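Local coordinates for protein sulfatase (Bacteroides fragilis CAG:558, PDB 6USS) that probably hydrolyses sulfate esters as a calcium-dependent arylsulfatase of a gut bacterium, here in a variant altered at its catalytic position, at residues K57-Y60 / N61-E65; T97-N100 / A101-R105; G169-T173 / P174-P178; Q274-D278 / K279-P283. The protein carries 1 engineered substitution. All coordinates share one frame; numbering follows the deposited sequence.

Interaction 1. Residues K57-Y60 / N61-E65; sequences KTHY and NEVYE
T58 and N61 trade bonds across the start of helix 59-63 in a capping box, a worked example of how a first helical turn satisfies amides that no earlier carbonyl can serve. T58 OG1, on the N-cap residue, accepts from N61 N at 3.1 Å, brought there by a first torsion (chi1 65°) that sets it between backbone N and carbonyl carbon. In return N61 OD1 accepts from T58 N at 2.9 Å; the bond is nearly straight, 171° at the hydrogen. Both polar ends have further partners, since T58 OG1 also bonds Q47 and N61 ND2 donates to T49 O. Behind the box the ordinary helical bonds take over, E62 N to T58 O, V63 N to H59 O and Y64 N to Y60 O. On the outer side the extended chain of K57 brings NZ to E62 OE1 in a salt bridge of 3.1 Å, approaching from above the carboxylate plane. The Y60 and Y64 rings run side by side, their planes 6° apart but hardly overlapping, with Y60 CB 3.6 Å from Y64 CE2. V63 CG1 sits over one face of the H59 ring, 3.7 Å from its centroid, in a CH-pi contact.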
# COMPACT_ATOMS: atom_id res chain seq x y z
N LYS A 57 7.46 25.83 35.65
CA LYS A 57 6.56 24.70 35.82
C LYS A 57 5.15 25.18 36.18
O LYS A 57 4.97 26.10 36.98
CB LYS A 57 7.11 23.80 36.92
CG LYS A 57 6.66 22.35 36.87
CD LYS A 57 7.50 21.45 37.79
CE LYS A 57 7.15 19.96 37.57
NZ LYS A 57 7.55 19.07 38.70
N THR A 58 4.12 24.56 35.57
CA THR A 58 2.74 24.93 35.87
C THR A 58 2.10 23.92 36.81
O THR A 58 2.68 22.87 37.12
CB THR A 58 1.87 25.01 34.61
OG1 THR A 58 1.77 23.70 34.04
CG2 THR A 58 2.42 26.01 33.63
N HIS A 59 0.88 24.23 37.24
CA HIS A 59 0.14 23.26 38.03
C HIS A 59 -0.19 22.01 37.22
O HIS A 59 -0.14 20.89 37.75
CB HIS A 59 -1.14 23.87 38.60
CG HIS A 59 -1.97 22.89 39.37
ND1 HIS A 59 -1.49 22.23 40.49
CD2 HIS A 59 -3.22 22.41 39.16
CE1 HIS A 59 -2.42 21.41 40.95
NE2 HIS A 59 -3.48 21.50 40.16
N TYR A 60 -0.51 22.18 35.93
CA TYR A 60 -0.70 21.01 35.07
C TYR A 60 0.54 20.14 35.05
O TYR A 60 0.44 18.91 35.15
CB TYR A 60 -1.06 21.43 33.65
CG TYR A 60 -2.45 21.99 33.54
CD1 TYR A 60 -3.54 21.30 34.07
CD2 TYR A 60 -2.69 23.20 32.91
CE1 TYR A 60 -4.83 21.79 33.97
CE2 TYR A 60 -3.99 23.71 32.79
CZ TYR A 60 -5.04 22.99 33.33
OH TYR A 60 -6.32 23.46 33.24
N ASN A 61 1.72 20.75 34.94
CA ASN A 61 2.95 19.97 34.97
C ASN A 61 3.04 19.17 36.25
O ASN A 61 3.44 18.00 36.24
CB ASN A 61 4.18 20.87 34.85
CG ASN A 61 4.24 21.59 33.54
OD1 ASN A 61 4.70 22.72 33.46
ND2 ASN A 61 3.76 20.94 32.49
N GLU A 62 2.63 19.77 37.37
CA GLU A 62 2.67 19.04 38.64
C GLU A 62 1.73 17.85 38.63
O GLU A 62 2.05 16.80 39.19
CB GLU A 62 2.35 19.98 39.81
CG GLU A 62 3.31 21.17 40.02
CD GLU A 62 4.73 20.77 40.44
OE1 GLU A 62 5.07 19.56 40.45
OE2 GLU A 62 5.53 21.68 40.76
N VAL A 63 0.56 17.97 37.99
CA VAL A 63 -0.43 16.89 38.13
C VAL A 63 -0.29 15.78 37.08
O VAL A 63 -0.54 14.61 37.39
CB VAL A 63 -1.88 17.45 38.15
CG1 VAL A 63 -2.00 18.57 39.15
CG2 VAL A 63 -2.36 17.91 36.77
N TYR A 64 0.11 16.09 35.85
CA TYR A 64 0.20 15.05 34.83
C TYR A 64 1.47 14.23 35.00
O TYR A 64 2.42 14.64 35.69
CB TYR A 64 0.15 15.66 33.43
CG TYR A 64 -1.14 16.41 33.14
CD1 TYR A 64 -2.37 15.85 33.46
CD2 TYR A 64 -1.12 17.67 32.56
CE1 TYR A 64 -3.56 16.53 33.22
CE2 TYR A 64 -2.30 18.36 32.30
CZ TYR A 64 -3.53 17.78 32.64
OH TYR A 64 -4.71 18.45 32.39
N GLU A 65 1.50 13.06 34.38
CA GLU A 65 2.65 12.17 34.47
C GLU A 65 3.04 11.68 33.08
O GLU A 65 2.44 10.74 32.54
CB GLU A 65 2.36 11.01 35.42
CG GLU A 65 2.16 11.47 36.85
CD GLU A 65 1.74 10.33 37.76
OE1 GLU A 65 1.93 9.15 37.37
OE2 GLU A 65 1.22 10.61 38.85

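Interaction 2. Residues T97-N100 / A101-R105; sequences TGTN and AARHR
N100 O faces the amides of R103 and H104, the carbonyl at the mouth of the short helix 101-104 serving two donors at once. H104 N approaches it in the carbonyl plane at 3.3 Å, whereas R103 N, nearer at 2.9 Å, comes from well above that plane. Ahead of this turn the chain leaves helix 88-97 at G98, whose positive phi lets the backbone swing round, and it runs extended through T99 before N100 opens the next helix; at the far end R105, again with positive phi, closes it.

N100 is the N-cap. Its CG stands opposite the backbone N (chi1 176°), which carries OD1 forward to the first turn, where it accepts from A102 N at 3.0 Å, the donor lying above the amide plane. The other end of the amide is also engaged, ND2 donating to Y424 O and E381. T99 supplies the apolar part: the one methyl, T99 CG2, lies 3.6 Å from both R103 CD and H104 CB, wedged between the two residues. R103 turns its guanidinium to D403 in a salt bridge, and H104 NE2 is bonded to S94 OG, in the preceding helix.

T97 and G98 supply the closing Thr-Gly of the sulfatase signature sequence that contains C88, the engineered residue at the position predicted to become formylglycine. The side chain of H104 is about 12 Å from that of the calcium ligand D322. An asparagine N-cap thus opens helix 101-104 just after the helix that carries the signature.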
# COMPACT_ATOMS: atom_id res chain seq x y z
N THR A 97 1.76 16.94 3.09
CA THR A 97 1.96 17.59 1.80
C THR A 97 3.00 18.69 1.83
O THR A 97 3.32 19.23 0.76
CB THR A 97 0.64 18.20 1.28
OG1 THR A 97 0.26 19.30 2.11
CG2 THR A 97 -0.49 17.17 1.21
N GLY A 98 3.50 19.09 3.00
CA GLY A 98 4.48 20.16 3.04
C GLY A 98 3.95 21.51 2.63
O GLY A 98 4.74 22.42 2.33
N THR A 99 2.64 21.67 2.65
CA THR A 99 1.92 22.84 2.17
C THR A 99 1.33 23.56 3.37
O THR A 99 0.86 22.91 4.31
CB THR A 99 0.82 22.39 1.18
OG1 THR A 99 1.40 22.16 -0.12
CG2 THR A 99 -0.27 23.39 1.05
N ASN A 100 1.38 24.89 3.35
CA ASN A 100 0.65 25.68 4.35
C ASN A 100 -0.86 25.51 4.15
O ASN A 100 -1.35 25.37 3.02
CB ASN A 100 1.03 27.16 4.25
CG ASN A 100 0.22 28.03 5.22
OD1 ASN A 100 -0.76 28.66 4.82
ND2 ASN A 100 0.62 28.06 6.48
N ALA A 101 -1.61 25.53 5.26
CA ALA A 101 -3.04 25.21 5.19
C ALA A 101 -3.80 26.15 4.25
O ALA A 101 -4.75 25.74 3.58
CB ALA A 101 -3.64 25.25 6.60
N ALA A 102 -3.39 27.42 4.18
CA ALA A 102 -4.10 28.36 3.32
C ALA A 102 -4.07 27.89 1.88
O ALA A 102 -5.06 28.04 1.16
CB ALA A 102 -3.49 29.76 3.44
N ARG A 103 -2.96 27.27 1.46
CA ARG A 103 -2.83 26.80 0.09
C ARG A 103 -3.61 25.51 -0.16
O ARG A 103 -4.25 25.36 -1.21
CB ARG A 103 -1.36 26.62 -0.26
CG ARG A 103 -1.14 26.13 -1.67
CD ARG A 103 0.24 25.53 -1.84
NE ARG A 103 1.30 26.46 -1.48
CZ ARG A 103 1.68 27.49 -2.23
NH1 ARG A 103 1.06 27.72 -3.38
NH2 ARG A 103 2.66 28.29 -1.85
N HIS A 104 -3.57 24.54 0.76
CA HIS A 104 -4.24 23.30 0.40
C HIS A 104 -5.74 23.32 0.70
O HIS A 104 -6.45 22.43 0.23
CB HIS A 104 -3.57 22.08 1.06
CG HIS A 104 -3.57 22.08 2.56
ND1 HIS A 104 -4.73 22.10 3.31
CD2 HIS A 104 -2.55 22.01 3.45
CE1 HIS A 104 -4.42 22.06 4.59
NE2 HIS A 104 -3.10 22.01 4.70
N ARG A 105 -6.23 24.31 1.44
CA ARG A 105 -7.66 24.56 1.63
C ARG A 105 -8.40 23.45 2.36
O ARG A 105 -9.64 23.45 2.37
CB ARG A 105 -8.36 24.83 0.30
CG ARG A 105 -7.79 26.00 -0.45
CD ARG A 105 -8.18 25.94 -1.89
NE ARG A 105 -8.09 27.24 -2.55
CZ ARG A 105 -8.57 27.47 -3.76
NH1 ARG A 105 -9.18 26.50 -4.43
NH2 ARG A 105 -8.45 28.67 -4.32

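Interaction 3. Residues G169-T173 / P174-P178; sequences GAVNT and PGESP
G169 passes G175 so closely, 4.2 Å between their CA atoms, that the absence of a side chain on G169 is what permits the approach. A170 then opens a type II beta turn that ends at T173. Its carbonyl oxygen takes two bonds from the same face of its plane: T173 OG1 donates to A170 O at 2.7 Å, and T173 N closes the turn at 3.2 Å. V171 sends CG2 to within 3.8 Å of E176 OE1. At N172, where phi is positive, the backbone N-H points at the glutamate, and N172 N donates to E176 OE1 at 3.0 Å from well above the carboxylate plane. T173 finishes the segment: its carbonyl O accepts from E176 N at 3.0 Å, a bond of the 3-10 turn 174-176, while a water 2.9 Å from both T173 OG1 and G175 N bridges them across P174, donating to the hydroxyl and accepting from the amide.

E176 folds back over this turn because CG lies between its backbone N and carbonyl carbon (chi1 68°), with the rest of the chain extended. Its OE2 is bonded to Y249 and H245 of the second subunit, and N172 also packs on that H245. One carboxylate thus grips the beta turn through OE1 and the dimer partner through OE2, and these donors probably favour its staying ionised.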
# COMPACT_ATOMS: atom_id res chain seq x y z
N GLY A 169 -8.06 12.09 4.04
CA GLY A 169 -9.04 12.27 2.98
C GLY A 169 -10.42 11.88 3.47
O GLY A 169 -10.57 11.09 4.41
N ALA A 170 -11.43 12.47 2.84
CA ALA A 170 -12.79 12.16 3.25
C ALA A 170 -13.10 10.71 2.94
O ALA A 170 -12.43 10.07 2.13
CB ALA A 170 -13.79 13.09 2.56
N VAL A 171 -14.13 10.18 3.61
CA VAL A 171 -14.54 8.80 3.35
C VAL A 171 -14.92 8.66 1.88
O VAL A 171 -15.50 9.57 1.27
CB VAL A 171 -15.69 8.40 4.29
CG1 VAL A 171 -17.04 8.98 3.83
CG2 VAL A 171 -15.75 6.88 4.43
N ASN A 172 -14.55 7.51 1.28
CA ASN A 172 -14.79 7.22 -0.14
C ASN A 172 -14.15 8.23 -1.09
O ASN A 172 -14.68 8.50 -2.17
CB ASN A 172 -16.29 7.12 -0.46
CG ASN A 172 -16.94 5.97 0.26
OD1 ASN A 172 -16.39 4.87 0.32
ND2 ASN A 172 -18.13 6.21 0.81
N THR A 173 -13.00 8.80 -0.70
CA THR A 173 -12.10 9.48 -1.62
C THR A 173 -10.70 8.86 -1.49
O THR A 173 -10.39 8.24 -0.47
CB THR A 173 -12.05 11.00 -1.38
OG1 THR A 173 -11.45 11.29 -0.10
CG2 THR A 173 -13.46 11.58 -1.43
N PRO A 174 -9.85 8.95 -2.53
CA PRO A 174 -8.59 8.18 -2.51
C PRO A 174 -7.73 8.37 -1.26
O PRO A 174 -7.13 7.40 -0.79
CB PRO A 174 -7.86 8.67 -3.77
CG PRO A 174 -8.96 9.06 -4.70
CD PRO A 174 -10.07 9.63 -3.82
N GLY A 175 -7.67 9.58 -0.71
CA GLY A 175 -6.82 9.83 0.44
C GLY A 175 -7.31 9.27 1.76
O GLY A 175 -6.62 9.45 2.77
N GLU A 176 -8.48 8.62 1.80
CA GLU A 176 -8.87 7.92 3.01
C GLU A 176 -7.90 6.79 3.35
O GLU A 176 -7.87 6.34 4.50
CB GLU A 176 -10.28 7.36 2.89
CG GLU A 176 -10.38 6.24 1.90
CD GLU A 176 -11.79 5.76 1.70
OE1 GLU A 176 -12.55 5.77 2.68
OE2 GLU A 176 -12.14 5.37 0.56
N SER A 177 -7.12 6.32 2.38
CA SER A 177 -6.27 5.16 2.53
C SER A 177 -4.84 5.55 2.84
O SER A 177 -4.18 6.16 1.98
CB SER A 177 -6.30 4.31 1.28
OG SER A 177 -5.44 3.20 1.44
N PRO A 178 -4.29 5.20 4.01
CA PRO A 178 -2.84 5.31 4.19
C PRO A 178 -2.04 4.65 3.06
O PRO A 178 -0.99 5.18 2.65
CB PRO A 178 -2.62 4.62 5.53
CG PRO A 178 -3.96 4.76 6.27
CD PRO A 178 -4.98 4.66 5.20
O HOH W 1 -8.78 12.20 -0.95

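Interaction 4. Residues Q274-D278 / K279-P283; sequences QKYID and KGLTP
The Y276 ring is met at a slant by K279 and L281. K279 CD lies 3.8 Å from Y276 CD1, the lysine chain running beside the ring and pointing the same way, while L281 CD2 comes to 4.1 Å from Y276 CB. Beyond the segments A286 and A289 of helix 283-308 pack against the tyrosine, whose OH is bonded to E293. Within the helix, D278 OD1 lies in the plane of the Q274 amide, whose NE2 meets it at 3.2 Å from above the carboxylate plane.

What ends helix 273-279 is a Schellman motif. G280, with phi 109°, turns the chain back, and L281 N donates to Y276 O at 3.1 Å in a nearly straight bond (168°), the 6→1 bond of the motif. Inside it G280 N gives weak bonds to I277 O and to Y276 O, and K279 N still follows the helical pattern to K275 O. Y276 and L281, the residues linked by the 6→1 bond, also bring their side chains together, the hydrophobic contact familiar from this motif.

Past the turn, I277 CD1 rests 3.8 Å from P283 CA, so the ends of the two successive helices touch. T282 is the N-cap of helix 283-308; its OG1 bonds D334 and, weakly, E285 N. The amines of K275 and K279 stand 6.3 Å apart, NZ to NZ, and each makes a salt bridge to E65; K275 NZ also pairs with E293, and K279 NZ also donates to V63 O.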
# COMPACT_ATOMS: atom_id res chain seq x y z
N GLN A 274 -7.88 5.73 38.84
CA GLN A 274 -8.04 5.88 40.28
C GLN A 274 -6.85 6.59 40.92
O GLN A 274 -7.01 7.31 41.91
CB GLN A 274 -8.27 4.52 40.94
CG GLN A 274 -8.70 4.60 42.41
CD GLN A 274 -9.95 5.45 42.59
OE1 GLN A 274 -10.96 5.26 41.90
NE2 GLN A 274 -9.89 6.40 43.52
N LYS A 275 -5.66 6.41 40.36
CA LYS A 275 -4.50 7.10 40.91
C LYS A 275 -4.71 8.62 40.92
O LYS A 275 -4.40 9.29 41.91
CB LYS A 275 -3.24 6.73 40.12
CG LYS A 275 -1.99 7.51 40.58
CD LYS A 275 -0.75 7.14 39.78
CE LYS A 275 -0.94 7.38 38.29
NZ LYS A 275 0.35 7.14 37.55
N TYR A 276 -5.26 9.17 39.84
CA TYR A 276 -5.46 10.62 39.79
C TYR A 276 -6.61 11.05 40.68
O TYR A 276 -6.56 12.14 41.27
CB TYR A 276 -5.67 11.07 38.34
CG TYR A 276 -4.43 10.90 37.52
CD1 TYR A 276 -3.36 11.78 37.69
CD2 TYR A 276 -4.29 9.85 36.61
CE1 TYR A 276 -2.20 11.63 36.96
CE2 TYR A 276 -3.11 9.69 35.87
CZ TYR A 276 -2.07 10.59 36.06
OH TYR A 276 -0.89 10.47 35.35
N ILE A 277 -7.64 10.22 40.80
CA ILE A 277 -8.70 10.50 41.76
C ILE A 277 -8.12 10.58 43.16
O ILE A 277 -8.55 11.39 43.99
CB ILE A 277 -9.82 9.44 41.66
CG1 ILE A 277 -10.52 9.48 40.30
CG2 ILE A 277 -10.86 9.65 42.74
CD1 ILE A 277 -11.49 10.65 40.15
N ASP A 278 -7.11 9.75 43.44
CA ASP A 278 -6.45 9.78 44.74
C ASP A 278 -5.52 10.99 44.88
O ASP A 278 -5.30 11.47 45.99
CB ASP A 278 -5.66 8.49 44.97
CG ASP A 278 -6.57 7.27 45.09
OD1 ASP A 278 -7.69 7.40 45.63
OD2 ASP A 278 -6.15 6.18 44.64
N LYS A 279 -4.97 11.49 43.77
CA LYS A 279 -4.20 12.73 43.79
C LYS A 279 -5.07 13.94 44.10
O LYS A 279 -4.53 15.01 44.43
CB LYS A 279 -3.52 12.94 42.43
CG LYS A 279 -2.03 12.64 42.36
CD LYS A 279 -1.56 12.81 40.91
CE LYS A 279 -0.07 12.73 40.78
NZ LYS A 279 0.36 13.13 39.41
N GLY A 280 -6.38 13.81 43.96
CA GLY A 280 -7.29 14.89 44.25
C GLY A 280 -7.96 15.53 43.05
O GLY A 280 -8.59 16.57 43.20
N LEU A 281 -7.84 14.94 41.86
CA LEU A 281 -8.43 15.56 40.69
C LEU A 281 -9.91 15.20 40.57
O LEU A 281 -10.37 14.15 41.04
CB LEU A 281 -7.71 15.11 39.42
CG LEU A 281 -6.31 15.63 39.11
CD1 LEU A 281 -5.29 15.13 40.15
CD2 LEU A 281 -5.94 15.15 37.71
N THR A 282 -10.67 16.10 39.95
CA THR A 282 -12.05 15.82 39.62
C THR A 282 -12.11 14.67 38.62
O THR A 282 -11.13 14.40 37.92
CB THR A 282 -12.68 17.06 39.02
OG1 THR A 282 -12.11 17.26 37.72
CG2 THR A 282 -12.40 18.27 39.89
N PRO A 283 -13.23 13.95 38.56
CA PRO A 283 -13.31 12.79 37.65
C PRO A 283 -12.97 13.12 36.21
O PRO A 283 -12.19 12.39 35.57
CB PRO A 283 -14.76 12.33 37.80
CG PRO A 283 -15.14 12.75 39.17
CD PRO A 283 -14.44 14.07 39.40

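In the fold
From the N terminus the four contacts follow in series, each a local turn with no residues between its two segments, so none nests within or crosses another. Interaction 1 starts helix 59-63, interaction 2 joins helix 88-97 to helix 101-104, interaction 3 folds the loop between strands 159-164 and 185-187, and interaction 4 ends helix 273-279 before helix 283-308. Only interactions 1 and 4 meet: with centres about 14 Å apart, they are tied by E65 to K275 and by V63 to K279, linking the end of helix 59-63 and just beyond to helix 273-279. Interactions 2 and 3 lie about 17 Å apart, centre to centre, without touching, and interaction 3 alone reaches the second subunit.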